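Local coordinates for protein beta-agarase (Persicobacter, PDB 6AII) that hydrolyses agarose as a GH16-family beta-agarase that releases neoagarobiose, probably cleaving its beta-1,4 linkages in the cleft of a jelly-roll catalytic domain, at residues F89-D94 with A288-A293; N134-S139 with K281-I286; H177-N182 with D189-R194; D225-E230 with N263-Y268. All coordinates share one frame; numbering follows the deposited sequence.

Contact 1: F89-D94 with A288-A293; sequences FRNSHD and AQDWNA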
loop_
_atom_site.group_PDB
_atom_site.type_symbol
_atom_site.label_atom_id
_atom_site.label_comp_id
_atom_site.label_asym_id
_atom_site.label_seq_id
_atom_site.Cartn_x
_atom_site.Cartn_y
_atom_site.Cartn_z
ATOM N N PHE A 89 18.868 -1.760 14.174
ATOM C CA PHE A 89 17.618 -1.036 14.182
ATOM C C PHE A 89 16.902 -1.131 15.517
ATOM O O PHE A 89 17.143 -2.075 16.299
ATOM C CB PHE A 89 16.688 -1.593 13.090
ATOM C CG PHE A 89 16.417 -3.075 13.277
ATOM C CD1 PHE A 89 17.265 -4.062 12.784
ATOM C CD2 PHE A 89 15.293 -3.464 13.992
ATOM C CE1 PHE A 89 16.970 -5.398 12.967
ATOM C CE2 PHE A 89 15.016 -4.808 14.189
ATOM C CZ PHE A 89 15.857 -5.764 13.682
ATOM N N ARG A 90 16.003 -0.201 15.764
ATOM C CA ARG A 90 15.305 -0.129 17.065
ATOM C C ARG A 90 14.040 -0.976 16.979
ATOM O O ARG A 90 13.322 -0.935 15.994
ATOM C CB ARG A 90 15.029 1.357 17.364
ATOM C CG ARG A 90 15.111 1.807 18.813
ATOM C CD ARG A 90 14.929 3.325 19.004
ATOM N NE ARG A 90 16.054 4.181 18.540
ATOM C CZ ARG A 90 16.868 4.944 19.322
ATOM N NH1 ARG A 90 17.800 5.755 18.768
ATOM N NH2 ARG A 90 16.744 4.859 20.649
ATOM N N ASN A 91 13.807 -1.774 17.995
ATOM C CA ASN A 91 12.500 -2.425 18.214
ATOM C C ASN A 91 11.494 -1.367 18.693
ATOM O O ASN A 91 11.600 -0.823 19.799
ATOM C CB ASN A 91 12.643 -3.582 19.187
ATOM C CG ASN A 91 11.315 -4.258 19.466
ATOM O OD1 ASN A 91 10.306 -3.916 18.884
ATOM N ND2 ASN A 91 11.315 -5.219 20.350
ATOM N N SER A 92 10.566 -0.979 17.843
ATOM C CA SER A 92 9.648 0.126 18.153
ATOM C C SER A 92 8.792 -0.193 19.405
ATOM O O SER A 92 8.219 0.725 20.020
ATOM C CB SER A 92 8.760 0.436 16.982
ATOM O OG SER A 92 8.014 -0.730 16.685
ATOM N N HIS A 93 8.687 -1.449 19.806
ATOM C CA HIS A 93 7.790 -1.786 20.907
ATOM C C HIS A 93 8.491 -1.533 22.251
ATOM O O HIS A 93 7.815 -1.447 23.293
ATOM C CB HIS A 93 7.295 -3.238 20.777
ATOM C CG HIS A 93 6.408 -3.481 19.585
ATOM N ND1 HIS A 93 5.503 -4.526 19.528
ATOM C CD2 HIS A 93 6.279 -2.826 18.404
ATOM C CE1 HIS A 93 4.875 -4.511 18.364
ATOM N NE2 HIS A 93 5.337 -3.481 17.653
ATOM N N ASP A 94 9.830 -1.428 22.296
ATOM C CA ASP A 94 10.463 -1.224 23.628
ATOM C C ASP A 94 11.738 -0.385 23.573
ATOM O O ASP A 94 12.340 -0.193 24.618
ATOM C CB ASP A 94 10.794 -2.542 24.321
ATOM C CG ASP A 94 11.835 -3.347 23.598
ATOM O OD1 ASP A 94 12.527 -2.758 22.730
ATOM O OD2 ASP A 94 11.916 -4.550 23.875
ATOM N N ALA A 288 10.911 -4.554 5.528
ATOM C CA ALA A 288 11.031 -5.576 6.592
ATOM C C ALA A 288 10.866 -4.819 7.893
ATOM O O ALA A 288 11.843 -4.180 8.315
ATOM C CB ALA A 288 12.316 -6.309 6.502
ATOM N N GLN A 289 9.701 -4.825 8.490
ATOM C CA GLN A 289 9.480 -4.038 9.692
ATOM C C GLN A 289 10.113 -4.766 10.892
ATOM O O GLN A 289 10.251 -5.996 10.904
ATOM C CB GLN A 289 7.979 -3.826 9.929
ATOM C CG GLN A 289 7.340 -3.143 8.719
ATOM C CD GLN A 289 5.933 -3.606 8.385
ATOM O OE1 GLN A 289 5.350 -4.464 9.050
ATOM N NE2 GLN A 289 5.405 -3.057 7.315
ATOM N N ASP A 290 10.457 -3.974 11.915
ATOM C CA ASP A 290 11.107 -4.487 13.113
ATOM C C ASP A 290 10.376 -5.689 13.720
ATOM O O ASP A 290 11.013 -6.702 13.925
ATOM C CB ASP A 290 11.197 -3.388 14.198
ATOM C CG ASP A 290 9.946 -2.632 14.641
ATOM O OD1 ASP A 290 8.824 -2.866 14.171
ATOM O OD2 ASP A 290 10.124 -1.650 15.330
ATOM N N TRP A 291 9.053 -5.549 13.875
ATOM C CA TRP A 291 8.197 -6.586 14.591
ATOM C C TRP A 291 8.242 -7.915 13.793
ATOM O O TRP A 291 8.543 -8.992 14.336
ATOM C CB TRP A 291 6.755 -6.061 14.823
ATOM C CG TRP A 291 5.974 -5.500 13.655
ATOM C CD1 TRP A 291 6.048 -4.229 13.133
ATOM C CD2 TRP A 291 4.899 -6.133 12.940
ATOM N NE1 TRP A 291 5.147 -4.054 12.110
ATOM C CE2 TRP A 291 4.426 -5.212 11.966
ATOM C CE3 TRP A 291 4.296 -7.398 13.001
ATOM C CZ2 TRP A 291 3.396 -5.533 11.068
ATOM C CZ3 TRP A 291 3.298 -7.715 12.094
ATOM C CH2 TRP A 291 2.837 -6.786 11.156
ATOM N N ASN A 292 8.158 -7.788 12.494
ATOM C CA ASN A 292 8.197 -8.968 11.683
ATOM C C ASN A 292 9.609 -9.592 11.692
ATOM O O ASN A 292 9.778 -10.791 11.801
ATOM C CB ASN A 292 7.700 -8.709 10.264
ATOM C CG ASN A 292 6.188 -8.640 10.156
ATOM O OD1 ASN A 292 5.481 -9.553 10.600
ATOM N ND2 ASN A 292 5.686 -7.597 9.503
ATOM N N ALA A 293 10.625 -8.763 11.466
ATOM C CA ALA A 293 11.971 -9.288 11.341
ATOM C C ALA A 293 12.427 -9.958 12.643
ATOM O O ALA A 293 13.007 -11.067 12.534
ATOM C CB ALA A 293 12.916 -8.207 10.958
#
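The backbone where strand 86-90 runs out into a turn passes the first turn of helix 290-294, with the CA atoms of N91 and D290 5.7 Å apart. D290 carries the contact. D290 OD2 accepts two bonds from S92, one from the backbone N at 2.6 Å, met 37° above the carboxylate plane, and one from OG at 2.7 Å, on the syn side. CG of D290 lies between its own N and carbonyl carbon (chi1 53°), a placement that brings the carboxylate to the S92 turn. Aspartate suits this place because its short side chain offers an acceptor to both donors of a serine. S92 is presented by an Asx turn, in which N91 OD1 takes the backbone N of H93 at 3.1 Å. F89 CE2 packs obliquely against D290, 4.1 Å from its CB, while H93 NE2 lies 4.1 Å from W291 CB at the exposed margin. The short helix packs against strands 86-90 and 97-110 through F89, which touches L294 and L100.

Contact 2: N134-S139 with K281-I286; sequences NVWMIS and KLIINI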
loop_
_atom_site.group_PDB
_atom_site.type_symbol
_atom_site.label_atom_id
_atom_site.label_comp_id
_atom_site.label_asym_id
_atom_site.label_seq_id
_atom_site.Cartn_x
_atom_site.Cartn_y
_atom_site.Cartn_z
ATOM N N ASN A 134 3.504 -2.806 0.063
ATOM C CA ASN A 134 2.640 -1.730 0.521
ATOM C C ASN A 134 2.290 -0.761 -0.638
ATOM O O ASN A 134 3.129 -0.437 -1.439
ATOM C CB ASN A 134 3.333 -0.890 1.577
ATOM C CG ASN A 134 3.651 -1.639 2.855
ATOM O OD1 ASN A 134 2.911 -2.523 3.299
ATOM N ND2 ASN A 134 4.777 -1.229 3.438
ATOM N N VAL A 135 1.055 -0.332 -0.643
ATOM C CA VAL A 135 0.537 0.716 -1.521
ATOM C C VAL A 135 -0.257 1.669 -0.610
ATOM O O VAL A 135 -1.230 1.270 0.025
ATOM C CB VAL A 135 -0.369 0.184 -2.640
ATOM C CG1 VAL A 135 -0.755 1.324 -3.570
ATOM C CG2 VAL A 135 0.272 -0.928 -3.425
ATOM N N TRP A 136 0.193 2.920 -0.506
ATOM C CA TRP A 136 -0.414 3.798 0.470
ATOM C C TRP A 136 -0.197 5.249 0.061
ATOM O O TRP A 136 0.517 5.505 -0.864
ATOM C CB TRP A 136 0.069 3.510 1.886
ATOM C CG TRP A 136 1.552 3.562 2.092
ATOM C CD1 TRP A 136 2.504 2.710 1.595
ATOM C CD2 TRP A 136 2.257 4.520 2.885
ATOM N NE1 TRP A 136 3.754 3.048 2.049
ATOM C CE2 TRP A 136 3.616 4.166 2.834
ATOM C CE3 TRP A 136 1.825 5.641 3.605
ATOM C CZ2 TRP A 136 4.572 4.857 3.560
ATOM C CZ3 TRP A 136 2.781 6.327 4.313
ATOM C CH2 TRP A 136 4.136 5.978 4.216
ATOM N N MET A 137 -0.873 6.135 0.756
ATOM C CA MET A 137 -0.829 7.539 0.378
ATOM C C MET A 137 -0.665 8.375 1.651
ATOM O O MET A 137 -1.222 8.034 2.690
ATOM C CB MET A 137 -2.146 7.907 -0.324
ATOM C CG MET A 137 -2.452 6.982 -1.503
ATOM S SD MET A 137 -3.679 7.692 -2.644
ATOM C CE MET A 137 -5.092 7.691 -1.580
ATOM N N ILE A 138 0.042 9.501 1.549
ATOM C CA ILE A 138 0.201 10.328 2.776
ATOM C C ILE A 138 0.370 11.796 2.388
ATOM O O ILE A 138 0.883 12.112 1.319
ATOM C CB ILE A 138 1.379 9.875 3.656
ATOM C CG1 ILE A 138 1.349 10.598 5.012
ATOM C CG2 ILE A 138 2.690 10.024 2.983
ATOM C CD1 ILE A 138 1.854 9.771 6.132
ATOM N N SER A 139 -0.212 12.623 3.253
ATOM C CA SER A 139 -0.091 14.095 3.082
ATOM C C SER A 139 1.345 14.564 3.339
ATOM O O SER A 139 2.151 13.912 3.995
ATOM C CB SER A 139 -1.114 14.759 3.984
ATOM O OG SER A 139 -0.760 14.595 5.351
ATOM N N LYS A 281 0.609 12.147 -1.607
ATOM C CA LYS A 281 1.487 11.458 -2.577
ATOM C C LYS A 281 1.191 9.951 -2.455
ATOM O O LYS A 281 0.800 9.526 -1.363
ATOM C CB LYS A 281 2.967 11.688 -2.317
ATOM C CG LYS A 281 3.404 13.131 -2.606
ATOM C CD LYS A 281 4.856 13.363 -2.334
ATOM C CE LYS A 281 5.238 14.796 -2.672
ATOM N NZ LYS A 281 6.706 14.942 -2.517
ATOM N N LEU A 282 1.403 9.229 -3.555
ATOM C CA LEU A 282 1.291 7.771 -3.560
ATOM C C LEU A 282 2.687 7.205 -3.287
ATOM O O LEU A 282 3.696 7.605 -3.885
ATOM C CB LEU A 282 0.731 7.338 -4.918
ATOM C CG LEU A 282 0.633 5.827 -5.145
ATOM C CD1 LEU A 282 -0.397 5.218 -4.230
ATOM C CD2 LEU A 282 0.283 5.571 -6.604
ATOM N N ILE A 283 2.738 6.180 -2.410
ATOM C CA ILE A 283 3.930 5.497 -2.075
ATOM C C ILE A 283 3.705 4.004 -2.373
ATOM O O ILE A 283 2.672 3.447 -1.961
ATOM C CB ILE A 283 4.289 5.747 -0.579
ATOM C CG1 ILE A 283 4.376 7.261 -0.305
ATOM C CG2 ILE A 283 5.562 5.006 -0.185
ATOM C CD1 ILE A 283 4.883 7.662 1.052
ATOM N N ILE A 284 4.654 3.396 -3.057
ATOM C CA ILE A 284 4.655 1.926 -3.250
ATOM C C ILE A 284 6.028 1.425 -2.802
ATOM O O ILE A 284 7.053 1.909 -3.247
ATOM C CB ILE A 284 4.387 1.518 -4.691
ATOM C CG1 ILE A 284 3.115 2.199 -5.195
ATOM C CG2 ILE A 284 4.317 -0.007 -4.742
ATOM C CD1 ILE A 284 2.647 1.663 -6.528
ATOM N N ASN A 285 6.027 0.498 -1.859
ATOM C CA ASN A 285 7.309 0.080 -1.340
ATOM C C ASN A 285 7.230 -1.329 -0.756
ATOM O O ASN A 285 6.140 -1.891 -0.505
ATOM C CB ASN A 285 7.847 1.019 -0.244
ATOM C CG ASN A 285 7.195 0.787 1.109
ATOM O OD1 ASN A 285 6.077 1.197 1.342
ATOM N ND2 ASN A 285 7.864 0.127 2.036
ATOM N N ILE A 286 8.425 -1.863 -0.492
ATOM C CA ILE A 286 8.558 -3.087 0.260
ATOM C C ILE A 286 9.417 -2.788 1.499
ATOM O O ILE A 286 10.175 -1.819 1.503
ATOM C CB ILE A 286 9.162 -4.243 -0.550
ATOM C CG1 ILE A 286 10.615 -3.981 -0.961
ATOM C CG2 ILE A 286 8.232 -4.553 -1.754
ATOM C CD1 ILE A 286 11.284 -5.075 -1.807
#
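K281 opens the pairing with I138: each backbone N bonds to the other's O, and the lysine side chain then leads away from strand 134-139. L282, on the opposite face, brings CD1 to 3.8 Å from M137 CG and 4.0 Å from V135 CG1. I283 exchanges backbone bonds with W136, whose CG lies between its N and carbonyl carbon (chi1 56°), so that the indole reaches across; I283 CD1 sits over its six-membered ring, 3.9 Å from the centroid, a CH-pi contact. I284 returns to the face of L282, its CG2 3.5 Å from N134 O. N285 pairs with N134, and N285 OD1 receives W136 NE1 at 3.1 Å, in the indole plane, while its ND2 bonds to E287. An alanine in place of W136 would probably leave N285 OD1 with just the weak N134 ND2 bond across the strands and deprive I283 CD1 of its ring face. Beta-branched isoleucines suit extended strands. Antiparallel strands 132-139 and 280-287 lie centrally in a curved sheet of the beta-sandwich jelly roll characteristic of GH16 enzymes.

Contact 3: H177-N182 with D189-R194; sequences HHVFNN and DDYQPR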
loop_
_atom_site.group_PDB
_atom_site.type_symbol
_atom_site.label_atom_id
_atom_site.label_comp_id
_atom_site.label_asym_id
_atom_site.label_seq_id
_atom_site.Cartn_x
_atom_site.Cartn_y
_atom_site.Cartn_z
ATOM N N HIS A 177 -6.588 3.516 7.139
ATOM C CA HIS A 177 -6.108 4.901 6.977
ATOM C C HIS A 177 -5.696 5.387 8.368
ATOM O O HIS A 177 -6.076 4.753 9.357
ATOM C CB HIS A 177 -7.216 5.753 6.373
ATOM C CG HIS A 177 -8.301 6.110 7.343
ATOM N ND1 HIS A 177 -9.351 5.275 7.636
ATOM C CD2 HIS A 177 -8.413 7.193 8.185
ATOM C CE1 HIS A 177 -10.142 5.838 8.534
ATOM N NE2 HIS A 177 -9.546 7.035 8.935
ATOM N N HIS A 178 -4.979 6.520 8.435
ATOM C CA HIS A 178 -4.541 7.064 9.754
ATOM C C HIS A 178 -4.767 8.575 9.738
ATOM O O HIS A 178 -4.545 9.193 8.688
ATOM C CB HIS A 178 -3.062 6.812 10.027
ATOM C CG HIS A 178 -2.661 5.378 10.125
ATOM N ND1 HIS A 178 -2.306 4.841 11.323
ATOM C CD2 HIS A 178 -2.531 4.405 9.180
ATOM C CE1 HIS A 178 -1.960 3.570 11.145
ATOM N NE2 HIS A 178 -2.102 3.265 9.821
ATOM N N VAL A 179 -5.197 9.074 10.887
ATOM C CA VAL A 179 -5.032 10.501 11.141
ATOM C C VAL A 179 -4.267 10.649 12.456
ATOM O O VAL A 179 -4.551 10.008 13.471
ATOM C CB VAL A 179 -6.365 11.268 11.146
ATOM C CG1 VAL A 179 -6.974 11.338 9.760
ATOM C CG2 VAL A 179 -7.380 10.704 12.126
ATOM N N PHE A 180 -3.264 11.516 12.377
ATOM C CA PHE A 180 -2.355 11.741 13.433
ATOM C C PHE A 180 -2.680 13.065 14.140
ATOM O O PHE A 180 -3.441 13.875 13.641
ATOM C CB PHE A 180 -0.925 11.784 12.902
ATOM C CG PHE A 180 -0.481 10.472 12.273
ATOM C CD1 PHE A 180 0.018 9.449 13.052
ATOM C CD2 PHE A 180 -0.606 10.265 10.899
ATOM C CE1 PHE A 180 0.416 8.247 12.493
ATOM C CE2 PHE A 180 -0.203 9.057 10.343
ATOM C CZ PHE A 180 0.272 8.041 11.149
ATOM N N ASN A 181 -2.069 13.223 15.310
ATOM C CA ASN A 181 -2.273 14.451 16.084
ATOM C C ASN A 181 -0.987 14.727 16.861
ATOM O O ASN A 181 -0.340 13.811 17.343
ATOM C CB ASN A 181 -3.468 14.286 17.020
ATOM C CG ASN A 181 -3.912 15.590 17.663
ATOM O OD1 ASN A 181 -4.063 16.600 16.985
ATOM N ND2 ASN A 181 -4.122 15.549 18.969
ATOM N N ASN A 182 -0.607 15.999 16.946
ATOM C CA ASN A 182 0.532 16.397 17.817
ATOM C C ASN A 182 1.834 15.699 17.421
ATOM O O ASN A 182 2.556 15.158 18.305
ATOM C CB ASN A 182 0.258 16.085 19.288
ATOM C CG ASN A 182 -0.778 17.003 19.883
ATOM O OD1 ASN A 182 -0.828 18.180 19.548
ATOM N ND2 ASN A 182 -1.636 16.452 20.716
ATOM N N ASP A 189 -0.340 11.191 18.636
ATOM C CA ASP A 189 -1.442 10.311 18.595
ATOM C C ASP A 189 -1.564 9.764 17.160
ATOM O O ASP A 189 -1.287 10.457 16.203
ATOM C CB ASP A 189 -2.733 11.033 18.970
ATOM C CG ASP A 189 -2.631 11.682 20.342
ATOM O OD1 ASP A 189 -2.286 10.955 21.269
ATOM O OD2 ASP A 189 -2.882 12.895 20.439
ATOM N N ASP A 190 -2.065 8.549 17.083
ATOM C CA ASP A 190 -2.362 7.913 15.775
ATOM C C ASP A 190 -3.703 7.187 15.856
ATOM O O ASP A 190 -3.814 6.142 16.554
ATOM C CB ASP A 190 -1.265 6.907 15.541
ATOM C CG ASP A 190 -1.435 6.071 14.286
ATOM O OD1 ASP A 190 -2.472 6.212 13.631
ATOM O OD2 ASP A 190 -0.522 5.272 14.041
ATOM N N TYR A 191 -4.734 7.669 15.175
ATOM C CA TYR A 191 -5.972 6.957 15.063
ATOM C C TYR A 191 -5.996 6.198 13.724
ATOM O O TYR A 191 -5.843 6.815 12.657
ATOM C CB TYR A 191 -7.224 7.857 15.081
ATOM C CG TYR A 191 -8.491 7.153 14.680
ATOM C CD1 TYR A 191 -8.996 6.101 15.412
ATOM C CD2 TYR A 191 -9.100 7.415 13.450
ATOM C CE1 TYR A 191 -10.129 5.400 15.021
ATOM C CE2 TYR A 191 -10.210 6.700 13.023
ATOM C CZ TYR A 191 -10.710 5.665 13.788
ATOM O OH TYR A 191 -11.761 4.903 13.404
ATOM N N GLN A 192 -6.254 4.897 13.812
ATOM C CA GLN A 192 -6.707 4.165 12.639
ATOM C C GLN A 192 -7.841 3.262 13.056
ATOM O O GLN A 192 -7.856 2.763 14.180
ATOM C CB GLN A 192 -5.588 3.335 12.001
ATOM C CG GLN A 192 -5.231 2.084 12.748
ATOM C CD GLN A 192 -4.332 1.144 11.975
ATOM O OE1 GLN A 192 -4.599 0.790 10.832
ATOM N NE2 GLN A 192 -3.242 0.768 12.621
ATOM N N PRO A 193 -8.760 3.024 12.148
ATOM C CA PRO A 193 -9.782 2.019 12.437
ATOM C C PRO A 193 -9.113 0.670 12.682
ATOM O O PRO A 193 -8.127 0.333 12.040
ATOM C CB PRO A 193 -10.637 1.985 11.170
ATOM C CG PRO A 193 -9.695 2.470 10.122
ATOM C CD PRO A 193 -8.927 3.577 10.799
ATOM N N ARG A 194 -9.581 -0.023 13.737
ATOM C CA ARG A 194 -9.084 -1.336 14.110
ATOM C C ARG A 194 -10.020 -1.880 15.186
ATOM O O ARG A 194 -10.876 -1.122 15.745
ATOM C CB ARG A 194 -7.642 -1.289 14.621
ATOM C CG ARG A 194 -7.420 -0.316 15.778
ATOM C CD ARG A 194 -5.957 0.055 15.913
ATOM N NE ARG A 194 -5.604 0.957 17.019
ATOM C CZ ARG A 194 -4.981 0.559 18.119
ATOM N NH1 ARG A 194 -4.747 -0.734 18.284
ATOM N NH2 ARG A 194 -4.498 1.469 18.981
#
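H178 and D190 face each other across a beta hairpin, in which strand 173-181 turns back into strand 189-191, antiparallel with an angle of 158° between the strand directions. V179 with Y191 and N181 with D189 are its hydrogen-bonded pairs. The buried, closely packed part is the face of H177, V179 and Y191. P193 CD sits over one face of the H177 imidazole, 3.4 Å from CE1, and H177 NE2 bonds to L265 O. V179, in one of two conformers, turns CG2 to the edge of the Y191 ring, whose OH bonds to V264 O. H177 O is buried without a hydrogen-bond partner, with Q192 CB 3.0 Å from it. The other face is partly exposed but holds a short bond. H178 CG is anti to its carbonyl carbon (chi1 -63°), and H178 ND1 donates to D190 OD1 at 2.7 Å, almost straight at 174°, in the imidazole plane and onto the syn lone pair. Histidine suits this position by offering an edge donor and a flat face, over which Q192 CB lies 3.8 Å from the ring centroid. An alanine in place of H178 would probably leave D190 OD1 without its ring donor and Q192 CB without the ring it covers. Looser still is the turn end, where N181 ND2 reaches D189 OD2 at 3.3 Å, on the anti lone pair, with amide and carboxylate nearly coplanar.

Contact 4: D225-E230 with N263-Y268; sequences DPNHLE and NVLDKY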
loop_
_atom_site.group_PDB
_atom_site.type_symbol
_atom_site.label_atom_id
_atom_site.label_comp_id
_atom_site.label_asym_id
_atom_site.label_seq_id
_atom_site.Cartn_x
_atom_site.Cartn_y
_atom_site.Cartn_z
ATOM N N ASP A 225 -14.993 11.746 -0.540
ATOM C CA ASP A 225 -15.138 13.008 0.185
ATOM C C ASP A 225 -14.415 12.827 1.512
ATOM O O ASP A 225 -13.879 11.734 1.801
ATOM C CB ASP A 225 -16.619 13.428 0.310
ATOM C CG ASP A 225 -17.517 12.561 1.164
ATOM O OD1 ASP A 225 -17.194 12.344 2.343
ATOM O OD2 ASP A 225 -18.525 12.070 0.630
ATOM N N PRO A 226 -14.316 13.894 2.314
ATOM C CA PRO A 226 -13.499 13.804 3.486
ATOM C C PRO A 226 -13.999 12.786 4.521
ATOM O O PRO A 226 -13.206 12.473 5.401
ATOM C CB PRO A 226 -13.473 15.243 4.072
ATOM C CG PRO A 226 -13.702 16.073 2.821
ATOM C CD PRO A 226 -14.749 15.299 2.075
ATOM N N ASN A 227 -15.227 12.320 4.420
ATOM C CA ASN A 227 -15.740 11.329 5.342
ATOM C C ASN A 227 -16.209 10.069 4.590
ATOM O O ASN A 227 -17.149 9.412 5.027
ATOM C CB ASN A 227 -16.888 11.910 6.187
ATOM C CG ASN A 227 -16.322 12.906 7.185
ATOM O OD1 ASN A 227 -15.739 12.508 8.193
ATOM N ND2 ASN A 227 -16.379 14.187 6.827
ATOM N N HIS A 228 -15.561 9.706 3.482
ATOM C CA HIS A 228 -16.071 8.574 2.671
ATOM C C HIS A 228 -14.910 7.920 1.906
ATOM O O HIS A 228 -14.366 8.529 0.950
ATOM C CB HIS A 228 -17.207 9.009 1.752
ATOM C CG HIS A 228 -17.923 7.841 1.129
ATOM N ND1 HIS A 228 -19.156 7.411 1.536
ATOM C CD2 HIS A 228 -17.595 7.025 0.099
ATOM C CE1 HIS A 228 -19.576 6.390 0.793
ATOM N NE2 HIS A 228 -18.620 6.140 -0.106
ATOM N N LEU A 229 -14.651 6.635 2.226
ATOM C CA LEU A 229 -13.639 5.854 1.527
ATOM C C LEU A 229 -14.268 4.512 1.109
ATOM O O LEU A 229 -15.046 3.925 1.887
ATOM C CB LEU A 229 -12.490 5.519 2.474
ATOM C CG LEU A 229 -11.624 6.638 3.001
ATOM C CD1 LEU A 229 -10.604 6.035 3.966
ATOM C CD2 LEU A 229 -10.941 7.374 1.874
ATOM N N GLU A 230 -13.973 4.098 -0.125
ATOM C CA GLU A 230 -14.424 2.792 -0.565
ATOM C C GLU A 230 -13.226 2.040 -1.098
ATOM O O GLU A 230 -12.413 2.577 -1.855
ATOM C CB GLU A 230 -15.447 2.843 -1.707
ATOM C CG GLU A 230 -16.683 3.666 -1.355
ATOM C CD GLU A 230 -17.625 3.922 -2.518
ATOM O OE1 GLU A 230 -17.298 3.549 -3.685
ATOM O OE2 GLU A 230 -18.664 4.601 -2.268
ATOM N N ASN A 263 -17.441 9.119 14.595
ATOM C CA ASN A 263 -17.031 9.195 13.186
ATOM C C ASN A 263 -15.902 8.173 12.980
ATOM O O ASN A 263 -14.898 8.228 13.694
ATOM C CB ASN A 263 -16.603 10.612 12.839
ATOM C CG ASN A 263 -16.212 10.770 11.383
ATOM O OD1 ASN A 263 -15.148 10.291 10.994
ATOM N ND2 ASN A 263 -17.053 11.444 10.593
ATOM N N VAL A 264 -16.035 7.265 12.007
ATOM C CA VAL A 264 -15.007 6.183 11.900
ATOM C C VAL A 264 -13.807 6.617 11.078
ATOM O O VAL A 264 -12.792 5.900 11.175
ATOM C CB VAL A 264 -15.618 4.896 11.334
ATOM C CG1 VAL A 264 -16.712 4.366 12.213
ATOM C CG2 VAL A 264 -16.065 5.049 9.884
ATOM N N LEU A 265 -13.851 7.773 10.390
ATOM C CA LEU A 265 -12.661 8.311 9.719
ATOM C C LEU A 265 -11.769 9.112 10.659
ATOM O O LEU A 265 -10.571 9.057 10.520
ATOM C CB LEU A 265 -13.023 9.132 8.505
ATOM C CG LEU A 265 -13.673 8.181 7.508
ATOM C CD1 LEU A 265 -15.184 8.306 7.484
ATOM C CD2 LEU A 265 -13.015 8.165 6.176
ATOM N N ASP A 266 -12.400 9.774 11.631
ATOM C CA ASP A 266 -11.648 10.675 12.561
ATOM C C ASP A 266 -12.290 10.621 13.941
ATOM O O ASP A 266 -13.024 11.517 14.348
ATOM C CB ASP A 266 -11.579 12.088 11.988
ATOM C CG ASP A 266 -10.803 13.060 12.878
ATOM O OD1 ASP A 266 -9.974 12.577 13.697
ATOM O OD2 ASP A 266 -11.000 14.280 12.703
ATOM N N LYS A 267 -12.029 9.555 14.643
ATOM C CA LYS A 267 -12.790 9.199 15.821
ATOM C C LYS A 267 -12.644 10.260 16.921
ATOM O O LYS A 267 -13.630 10.533 17.608
ATOM C CB LYS A 267 -12.301 7.853 16.342
ATOM C CG LYS A 267 -12.975 7.390 17.616
ATOM C CD LYS A 267 -12.625 5.962 17.989
ATOM C CE LYS A 267 -13.369 5.508 19.233
ATOM N NZ LYS A 267 -13.118 4.073 19.548
ATOM N N TYR A 268 -11.454 10.763 17.075
ATOM C CA TYR A 268 -11.121 11.660 18.224
ATOM C C TYR A 268 -11.024 13.104 17.724
ATOM O O TYR A 268 -10.488 13.948 18.446
ATOM C CB TYR A 268 -9.827 11.192 18.879
ATOM C CG TYR A 268 -9.934 9.815 19.442
ATOM C CD1 TYR A 268 -10.671 9.553 20.578
ATOM C CD2 TYR A 268 -9.345 8.740 18.775
ATOM C CE1 TYR A 268 -10.816 8.266 21.053
ATOM C CE2 TYR A 268 -9.471 7.453 19.250
ATOM C CZ TYR A 268 -10.181 7.209 20.411
ATOM O OH TYR A 268 -10.275 5.940 20.884
#
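N227 and N263 join the turn of a beta hairpin, formed by strands 217-225 and 228-233, to the long loop between strands 255-259 and 280-287. The polar link across the contact is one side-chain bond, from N263 ND2 to N227 OD1 at 2.9 Å. CG of N263 is anti to its backbone N (chi1 -178°), which carries the amide out toward N227. The donor stands above the carbonyl plane of N227, 53° out of it, and the two amide planes are 75° apart. Asparagine suits position 263 because one amide can donate and accept at once, while N227 supplies the acceptor oxygen. Thus N263 OD1 accepts the backbone N of D266 at 2.9 Å, an Asx motif that folds the loop back beside the link. Within the hairpin turn, D225 OD1 takes the backbone N of N227 at 2.9 Å, an Asx turn, and D225 O accepts the N of H228.

The packing contacts belong to L265, whose two methyls divide the work. L265 CD1 makes van der Waals contact with the turn's backbone, 3.3 Å from N227 O. Leucine fits because its forked end can touch two neighbours at once. The apolar contact proper is made with L229, a side chain covered also by L276 and W223: L265 CD2 packs 3.8 Å from L229 CG.

Contacts 1, 2 and 3 all reach the same mixed sheet, whereas contact 4 joins a turn of the other, antiparallel sheet to a loop. Contact 2 lies near the middle, its centre about 5 Å from that of the chain; the centre of contact 1 is about 20 Å from that of contact 2, where the chain leaves strand 280-287 for helix 290-294. Along the chain, contacts 3 and 4 follow one another inside the loop closed by contact 2, itself nested in that of contact 1. Contacts 3 and 4 have centres about 11 Å apart, and side chains of the hairpin reach backbone oxygens of loop 263-268. That loop therefore ties the two sheets together.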